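2-aminomuconate 6-semialdehyde dehydrogenase (Burkholderia cenocepacia, PDB 4U3W) probably oxidises 2-aminomuconate 6-semialdehyde to 2-aminomuconate with a nicotinamide cofactor, as an aldehyde dehydrogenase family enzyme. Local coordinates at residues C54-D57 with A58-D62; A209-M212 with H213-L217. All blocks are in the same frame, centred on the assembly; numbering follows the deposited sequence.

Overall arrangement
The two contacts lie at opposite ends of helices in the same chain: interaction 1 starts helix 58-76, and interaction 2 finishes helix 203-214. They come in series along the sequence, with centres about 21 Å apart and nearest atoms about 12 Å apart. Interaction 1 follows strand 49-54 of a four-stranded mixed sheet; interaction 2 belongs to the beta-alpha-beta unit of strand 192-196, helix 203-214 and strand 222-224, whose two strands belong to the larger mixed sheet. Strand 23-28 of the smaller sheet touches both, with His26 against Ala56 and Leu60, and Tyr27 at His213. Thus one helix start and one helix end, each closed locally, border the same small sheet.

Interaction 1. Residues C54-D57 with A58-D62; sequences CEAD and AALVD
Asp57 reaches over the first turn of helix 58-76 and caps it. Its CB comes near the peptide nitrogen of Ala58 merely because the two residues are bonded. From there CG stands between the backbone N and the carbonyl carbon (chi1 66°), a torsion that carries the carboxylate round to the amides at the start of the helix. OD1 does the touching: it accepts from Leu60 N at 3.0 Å, with an N-H...O angle of 166°. Ala59 CB lies 3.5 Å from OD1. The backbone of Asp57 adds a second tie, its O taking the N-H of Val61 at 3.0 Å in a nearly straight bond of 172°. Beside the cap lies a small apolar patch. The methyl of Ala56 meets Val61 CG2 at 4.1 Å and Leu60 CD2 at 4.2 Å, and a side chain as short as alanine suits a buried place that Ala233 of helix 233-238 and His26 also border. Aspartate fits the N-cap because its short acid reaches the amides of the first turn, which have no earlier helical carbonyl to bind; its negative charge would also interact favourably with the positive end of the helix dipole.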
loop_
_atom_site.group_PDB
_atom_site.type_symbol
_atom_site.label_atom_id
_atom_site.label_comp_id
_atom_site.label_asym_id
_atom_site.label_seq_id
_atom_site.Cartn_x
_atom_site.Cartn_y
_atom_site.Cartn_z
ATOM N N CYS A 54 -35.196 -18.737 -23.516
ATOM C CA CYS A 54 -34.875 -20.153 -23.335
ATOM C C CYS A 54 -34.568 -20.466 -21.864
ATOM O O CYS A 54 -33.939 -19.676 -21.154
ATOM C CB CYS A 54 -33.669 -20.533 -24.220
ATOM S SG CYS A 54 -34.084 -20.406 -25.961
ATOM N N GLU A 55 -34.907 -21.659 -21.418
ATOM C CA GLU A 55 -34.644 -22.051 -20.025
ATOM C C GLU A 55 -33.551 -23.114 -19.913
ATOM O O GLU A 55 -33.748 -24.268 -20.401
ATOM C CB GLU A 55 -35.936 -22.600 -19.418
ATOM C CG GLU A 55 -35.797 -23.171 -18.012
ATOM C CD GLU A 55 -35.792 -22.055 -16.932
ATOM O OE1 GLU A 55 -36.561 -21.069 -17.033
ATOM O OE2 GLU A 55 -34.966 -22.160 -16.019
ATOM N N ALA A 56 -32.428 -22.820 -19.264
ATOM C CA ALA A 56 -31.336 -23.840 -19.231
ATOM C C ALA A 56 -31.563 -24.951 -18.172
ATOM O O ALA A 56 -31.767 -24.656 -16.983
ATOM C CB ALA A 56 -29.985 -23.164 -18.971
ATOM N N ASP A 57 -31.553 -26.216 -18.588
ATOM C CA ASP A 57 -31.670 -27.292 -17.608
ATOM C C ASP A 57 -30.269 -27.639 -17.084
ATOM O O ASP A 57 -29.249 -27.085 -17.548
ATOM C CB ASP A 57 -32.366 -28.538 -18.202
ATOM C CG ASP A 57 -31.553 -29.234 -19.325
ATOM O OD1 ASP A 57 -30.321 -29.176 -19.353
ATOM O OD2 ASP A 57 -32.175 -29.882 -20.187
ATOM N N ALA A 58 -30.208 -28.571 -16.138
ATOM C CA ALA A 58 -28.944 -28.877 -15.473
ATOM C C ALA A 58 -27.839 -29.417 -16.427
ATOM O O ALA A 58 -26.642 -29.175 -16.180
ATOM C CB ALA A 58 -29.193 -29.877 -14.335
ATOM N N ALA A 59 -28.215 -30.153 -17.474
ATOM C CA ALA A 59 -27.209 -30.645 -18.444
ATOM C C ALA A 59 -26.608 -29.461 -19.226
ATOM O O ALA A 59 -25.380 -29.404 -19.448
ATOM C CB ALA A 59 -27.800 -31.672 -19.403
ATOM N N LEU A 60 -27.453 -28.504 -19.606
ATOM C CA LEU A 60 -26.931 -27.305 -20.299
ATOM C C LEU A 60 -26.063 -26.411 -19.390
ATOM O O LEU A 60 -24.985 -25.917 -19.802
ATOM C CB LEU A 60 -28.078 -26.508 -20.901
ATOM C CG LEU A 60 -27.571 -25.483 -21.932
ATOM C CD1 LEU A 60 -26.713 -26.243 -22.975
ATOM C CD2 LEU A 60 -28.717 -24.767 -22.598
ATOM N N VAL A 61 -26.487 -26.210 -18.151
ATOM C CA VAL A 61 -25.613 -25.526 -17.223
ATOM C C VAL A 61 -24.241 -26.218 -17.119
ATOM O O VAL A 61 -23.184 -25.555 -17.178
ATOM C CB VAL A 61 -26.274 -25.393 -15.824
ATOM C CG1 VAL A 61 -25.244 -24.898 -14.776
ATOM C CG2 VAL A 61 -27.525 -24.467 -15.915
ATOM N N ASP A 62 -24.227 -27.547 -17.033
ATOM C CA ASP A 62 -22.954 -28.248 -16.921
ATOM C C ASP A 62 -22.099 -28.037 -18.185
ATOM O O ASP A 62 -20.884 -27.908 -18.099
ATOM C CB ASP A 62 -23.190 -29.760 -16.657
ATOM C CG ASP A 62 -21.936 -30.591 -16.881
ATOM O OD1 ASP A 62 -21.000 -30.484 -16.066
ATOM O OD2 ASP A 62 -21.860 -31.363 -17.875
#

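Interaction 2. Residues A209-M212 with H213-L217; sequences AEVM and HDVGL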
loop_
_atom_site.group_PDB
_atom_site.type_symbol
_atom_site.label_atom_id
_atom_site.label_comp_id
_atom_site.label_asym_id
_atom_site.label_seq_id
_atom_site.Cartn_x
_atom_site.Cartn_y
_atom_site.Cartn_z
ATOM N N ALA A 209 -23.873 -10.328 -24.458
ATOM C CA ALA A 209 -23.339 -11.505 -25.140
ATOM C C ALA A 209 -23.057 -11.233 -26.625
ATOM O O ALA A 209 -22.046 -11.688 -27.125
ATOM C CB ALA A 209 -24.356 -12.732 -25.002
ATOM N N GLU A 210 -23.962 -10.525 -27.324
ATOM C CA GLU A 210 -23.722 -10.175 -28.735
ATOM C C GLU A 210 -22.463 -9.336 -28.898
ATOM O O GLU A 210 -21.682 -9.505 -29.868
ATOM C CB GLU A 210 -24.924 -9.393 -29.311
ATOM C CG GLU A 210 -26.184 -10.232 -29.343
ATOM C CD GLU A 210 -27.376 -9.520 -29.959
ATOM O OE1 GLU A 210 -27.183 -8.486 -30.637
ATOM O OE2 GLU A 210 -28.518 -10.019 -29.790
ATOM N N VAL A 211 -22.246 -8.428 -27.957
ATOM C CA VAL A 211 -21.022 -7.605 -27.999
ATOM C C VAL A 211 -19.780 -8.487 -27.789
ATOM O O VAL A 211 -18.786 -8.352 -28.543
ATOM C CB VAL A 211 -21.071 -6.429 -26.959
ATOM C CG1 VAL A 211 -19.670 -5.760 -26.865
ATOM C CG2 VAL A 211 -22.109 -5.406 -27.417
ATOM N N MET A 212 -19.818 -9.370 -26.781
ATOM C CA MET A 212 -18.744 -10.353 -26.548
ATOM C C MET A 212 -18.395 -11.111 -27.834
ATOM O O MET A 212 -17.220 -11.318 -28.167
ATOM C CB MET A 212 -19.132 -11.416 -25.463
ATOM C CG MET A 212 -19.482 -10.823 -24.073
ATOM S SD MET A 212 -18.027 -9.943 -23.381
ATOM C CE MET A 212 -18.646 -9.470 -21.765
ATOM N N HIS A 213 -19.443 -11.572 -28.506
ATOM C CA HIS A 213 -19.332 -12.293 -29.765
ATOM C C HIS A 213 -18.739 -11.413 -30.876
ATOM O O HIS A 213 -17.829 -11.839 -31.585
ATOM C CB HIS A 213 -20.721 -12.799 -30.191
ATOM C CG HIS A 213 -20.664 -13.812 -31.290
ATOM N ND1 HIS A 213 -20.011 -15.015 -31.146
ATOM C CD2 HIS A 213 -21.166 -13.805 -32.548
ATOM C CE1 HIS A 213 -20.105 -15.708 -32.266
ATOM N NE2 HIS A 213 -20.813 -15.004 -33.131
ATOM N N ASP A 214 -19.242 -10.178 -31.007
ATOM C CA ASP A 214 -18.795 -9.317 -32.092
ATOM C C ASP A 214 -17.334 -8.871 -31.921
ATOM O O ASP A 214 -16.603 -8.758 -32.913
ATOM C CB ASP A 214 -19.729 -8.106 -32.245
ATOM C CG ASP A 214 -21.041 -8.455 -32.941
ATOM O OD1 ASP A 214 -21.141 -9.555 -33.556
ATOM O OD2 ASP A 214 -21.993 -7.633 -32.864
ATOM N N VAL A 215 -16.859 -8.692 -30.695
ATOM C CA VAL A 215 -15.471 -8.308 -30.540
ATOM C C VAL A 215 -14.561 -9.552 -30.611
ATOM O O VAL A 215 -13.342 -9.441 -30.649
ATOM C CB VAL A 215 -15.216 -7.526 -29.221
ATOM C CG1 VAL A 215 -16.184 -6.325 -29.130
ATOM C CG2 VAL A 215 -15.389 -8.415 -28.015
ATOM N N GLY A 216 -15.160 -10.739 -30.621
ATOM C CA GLY A 216 -14.381 -11.957 -30.802
ATOM C C GLY A 216 -13.670 -12.444 -29.556
ATOM O O GLY A 216 -12.614 -13.060 -29.645
ATOM N N LEU A 217 -14.232 -12.164 -28.385
ATOM C CA LEU A 217 -13.708 -12.778 -27.177
ATOM C C LEU A 217 -13.627 -14.333 -27.363
ATOM O O LEU A 217 -14.556 -14.918 -27.910
ATOM C CB LEU A 217 -14.615 -12.413 -25.999
ATOM C CG LEU A 217 -14.004 -12.639 -24.624
ATOM C CD1 LEU A 217 -12.912 -11.556 -24.374
ATOM C CD2 LEU A 217 -15.140 -12.551 -23.628
HETATM O O HOH W 1 -17.370 -14.406 -27.248
#
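Met212 O is gripped by two backbone amides and a water where the helix ends. Leu217 N gives it the sounder bond, 3.1 Å from Met212 O, while Gly216 N at 3.3 Å from the same oxygen makes only a weak one, bent to 121°. Water 1 donates weakly to Met212 O and more firmly to Leu217 O at 2.9 Å, bridging the two carbonyls. Upstream the bonds are regularly helical, with Asp214 N 2.8 Å from Glu210 O. Helix 203-214 of a beta-alpha-beta unit closes in a Schellman motif, defined by the Leu217 N to Met212 O bond together with a weak one from Gly216 N to His213 O (3.0 Å). Gly216 takes a positive phi of 80°, which glycine adopts easily, and the chain turns off toward strand 222-224. The side chains of Met212 and Leu217 lie alongside, pointing the same way, SD of Met212 3.9 Å from CD2 of Leu217; a bend at chi2 (-62°) directs the flexible thioether into this buried place beside Phe222. Val211 and Val215 pass at a slant, their CG1 atoms 4.2 Å apart. The polar ends of Glu210 and His213 turn to outside partners, a salt bridge to Arg98 and a hydrogen bond to Tyr27 OH.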